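Multifunctional non-homologous end joining DNA repair protein LigD (Mycobacterium tuberculosis, PDB 2IRU) probably repairs DNA double-strand breaks together with Ku by non-homologous end joining, the polymerase domain in this structure probably serving gap filling. Local coordinates at residues A261-D265 against P266-Q270. Sequence-based numbering, arbitrary orientation.
Sequences AELDD and PALRQ
Pro266 follows Asp265 directly where the short helix 260-263 gives way to a type I beta turn, Asp265 to Leu268. Its ring leaves the backbone nitrogen without a hydrogen, and CD rests 3.3 Å from Asp264 O, a plain van der Waals contact. The fixed phi of proline suits the second position of such a turn. At Ala267 the backbone N gives its hydrogen to Asp265 OD1 over 2.9 Å, fairly straight at 154°. This Asx turn depends on the aspartate torsion: CG lies anti to its own N (chi1 -158°), which swings the carboxylate forward over the peptide that follows. The amide meets OD1 on the anti side, 33° out of the carboxylate plane, while Ala267 CB touches the same oxygen at 3.4 Å. Leu268 N then closes the turn on Asp265 O at 2.8 Å, approaching from above the carbonyl plane. The Leu268 side chain, with CG anti to N, folds back on the helix: CD1 lies 3.3 Å from Glu262 O, and CD2 meets CD2 of the buried Leu263 at 3.6 Å, the two leucines crossing at a slant. Together they join the turn to strand 171-174 and helix 149-164 of the same domain, Leu263 on Pro172 and Ala156, Leu268 on Thr174 and Met149. Leu263 also lies near Leu180, which probably binds the polymerase substrate. Beyond the turn, Arg269 NH1 bonds to Gln270 O at 3.0 Å, nearly in the guanidinium plane. Asp265 thus accepts from two successive amides, Ala267 N through OD1 and Leu268 N through its carbonyl O, so that side chain and backbone of one residue both fix the exposed turn, while the leucine contact adds an apolar hold.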
ATOM      1  N   ALA A 261     -15.598   5.969 -11.146  1.00 16.60           N
ATOM      2  CA  ALA A 261     -16.152   7.245 -11.614  1.00 17.45           C
ATOM      3  C   ALA A 261     -15.309   8.423 -11.150  1.00 17.80           C
ATOM      4  O   ALA A 261     -15.159   9.409 -11.871  1.00 18.32           O
ATOM      5  CB  ALA A 261     -17.626   7.410 -11.197  1.00 18.65           C
ATOM      6  N   GLU A 262     -14.702   8.289  -9.971  1.00 16.76           N
ATOM      7  CA  GLU A 262     -13.786   9.314  -9.503  1.00 17.54           C
ATOM      8  C   GLU A 262     -12.596   9.516 -10.446  1.00 18.15           C
ATOM      9  O   GLU A 262     -12.120  10.632 -10.615  1.00 17.60           O
ATOM     10  CB  GLU A 262     -13.333   9.008  -8.064  1.00 16.91           C
ATOM     11  CG  GLU A 262     -14.360   9.543  -7.048  1.00 18.41           C
ATOM     12  CD  GLU A 262     -14.202   9.002  -5.650  1.00 19.74           C
ATOM     13  OE1 GLU A 262     -13.265   8.198  -5.405  1.00 17.21           O
ATOM     14  OE2 GLU A 262     -15.048   9.374  -4.784  1.00 19.59           O
ATOM     15  N   LEU A 263     -12.106   8.431 -11.048  1.00 19.65           N
ATOM     16  CA  LEU A 263     -10.968   8.530 -11.964  1.00 20.70           C
ATOM     17  C   LEU A 263     -11.288   9.300 -13.232  1.00 21.99           C
ATOM     18  O   LEU A 263     -10.372   9.805 -13.879  1.00 23.17           O
ATOM     19  CB  LEU A 263     -10.419   7.149 -12.327  1.00 20.68           C
ATOM     20  CG  LEU A 263      -9.716   6.360 -11.238  1.00 19.40           C
ATOM     21  CD1 LEU A 263      -8.832   5.272 -11.854  1.00 17.66           C
ATOM     22  CD2 LEU A 263      -8.897   7.255 -10.302  1.00 19.51           C
ATOM     23  N   ASP A 264     -12.579   9.404 -13.569  1.00 22.79           N
ATOM     24  CA  ASP A 264     -13.049  10.130 -14.761  1.00 23.52           C
ATOM     25  C   ASP A 264     -13.013  11.651 -14.602  1.00 23.42           C
ATOM     26  O   ASP A 264     -13.337  12.385 -15.546  1.00 23.57           O
ATOM     27  CB  ASP A 264     -14.490   9.731 -15.131  1.00 24.40           C
ATOM     28  CG  ASP A 264     -14.728   8.236 -15.076  1.00 26.35           C
ATOM     29  OD1 ASP A 264     -14.111   7.558 -14.229  1.00 31.16           O
ATOM     30  OD2 ASP A 264     -15.564   7.739 -15.851  1.00 27.64           O
ATOM     31  N   ASP A 265     -12.658  12.117 -13.407  1.00 23.20           N
ATOM     32  CA  ASP A 265     -12.566  13.536 -13.140  1.00 23.19           C
ATOM     33  C   ASP A 265     -11.227  14.104 -13.620  1.00 22.83           C
ATOM     34  O   ASP A 265     -10.171  13.717 -13.121  1.00 21.60           O
ATOM     35  CB  ASP A 265     -12.786  13.828 -11.657  1.00 24.25           C
ATOM     36  CG  ASP A 265     -13.218  15.270 -11.402  1.00 25.82           C
ATOM     37  OD1 ASP A 265     -12.733  16.179 -12.108  1.00 23.80           O
ATOM     38  OD2 ASP A 265     -14.024  15.486 -10.469  1.00 28.79           O
ATOM     39  N   PRO A 266     -11.267  15.037 -14.596  1.00 22.47           N
ATOM     40  CA  PRO A 266     -10.024  15.639 -15.099  1.00 22.60           C
ATOM     41  C   PRO A 266      -9.260  16.392 -14.003  1.00 22.39           C
ATOM     42  O   PRO A 266      -8.046  16.587 -14.117  1.00 22.64           O
ATOM     43  CB  PRO A 266     -10.510  16.605 -16.188  1.00 22.67           C
ATOM     44  CG  PRO A 266     -11.945  16.849 -15.885  1.00 22.57           C
ATOM     45  CD  PRO A 266     -12.458  15.589 -15.267  1.00 22.42           C
ATOM     46  N   ALA A 267      -9.977  16.788 -12.953  1.00 22.19           N
ATOM     47  CA  ALA A 267      -9.389  17.441 -11.786  1.00 22.04           C
ATOM     48  C   ALA A 267      -8.998  16.437 -10.708  1.00 22.08           C
ATOM     49  O   ALA A 267      -8.808  16.833  -9.557  1.00 22.15           O
ATOM     50  CB  ALA A 267     -10.362  18.452 -11.195  1.00 22.02           C
ATOM     51  N   LEU A 268      -8.905  15.152 -11.063  1.00 21.84           N
ATOM     52  CA  LEU A 268      -8.500  14.136 -10.090  1.00 21.28           C
ATOM     53  C   LEU A 268      -7.188  14.534  -9.420  1.00 20.74           C
ATOM     54  O   LEU A 268      -6.224  14.959 -10.063  1.00 20.23           O
ATOM     55  CB  LEU A 268      -8.397  12.725 -10.695  1.00 22.29           C
ATOM     56  CG  LEU A 268      -8.035  11.580  -9.713  1.00 22.67           C
ATOM     57  CD1 LEU A 268      -9.250  10.999  -9.013  1.00 24.31           C
ATOM     58  CD2 LEU A 268      -7.325  10.458 -10.410  1.00 25.81           C
ATOM     59  N   ARG A 269      -7.176  14.423  -8.101  1.00 19.94           N
ATOM     60  CA  ARG A 269      -5.988  14.728  -7.345  1.00 19.21           C
ATOM     61  C   ARG A 269      -5.856  13.759  -6.191  1.00 17.97           C
ATOM     62  O   ARG A 269      -6.783  13.002  -5.890  1.00 17.42           O
ATOM     63  CB  ARG A 269      -6.060  16.144  -6.800  1.00 19.35           C
ATOM     64  CG  ARG A 269      -7.298  16.392  -5.985  1.00 20.86           C
ATOM     65  CD  ARG A 269      -7.201  17.703  -5.248  1.00 23.76           C
ATOM     66  NE  ARG A 269      -8.406  17.961  -4.471  1.00 25.00           N
ATOM     67  CZ  ARG A 269      -8.692  17.420  -3.287  1.00 25.17           C
ATOM     68  NH1 ARG A 269      -7.863  16.540  -2.684  1.00 22.08           N
ATOM     69  NH2 ARG A 269      -9.840  17.763  -2.703  1.00 27.97           N
ATOM     70  N   GLN A 270      -4.699  13.805  -5.541  1.00 16.62           N
ATOM     71  CA  GLN A 270      -4.460  12.975  -4.355  1.00 14.59           C
ATOM     72  C   GLN A 270      -5.310  13.505  -3.191  1.00 14.75           C
ATOM     73  O   GLN A 270      -5.569  14.724  -3.118  1.00 16.23           O
ATOM     74  CB  GLN A 270      -2.982  13.029  -3.986  1.00 14.81           C
ATOM     75  CG  GLN A 270      -2.056  12.602  -5.118  1.00 12.99           C
ATOM     76  CD  GLN A 270      -2.307  11.165  -5.568  1.00 14.00           C
ATOM     77  OE1 GLN A 270      -2.742  10.309  -4.780  1.00 13.84           O
ATOM     78  NE2 GLN A 270      -2.025  10.898  -6.849  1.00 13.71           N
TER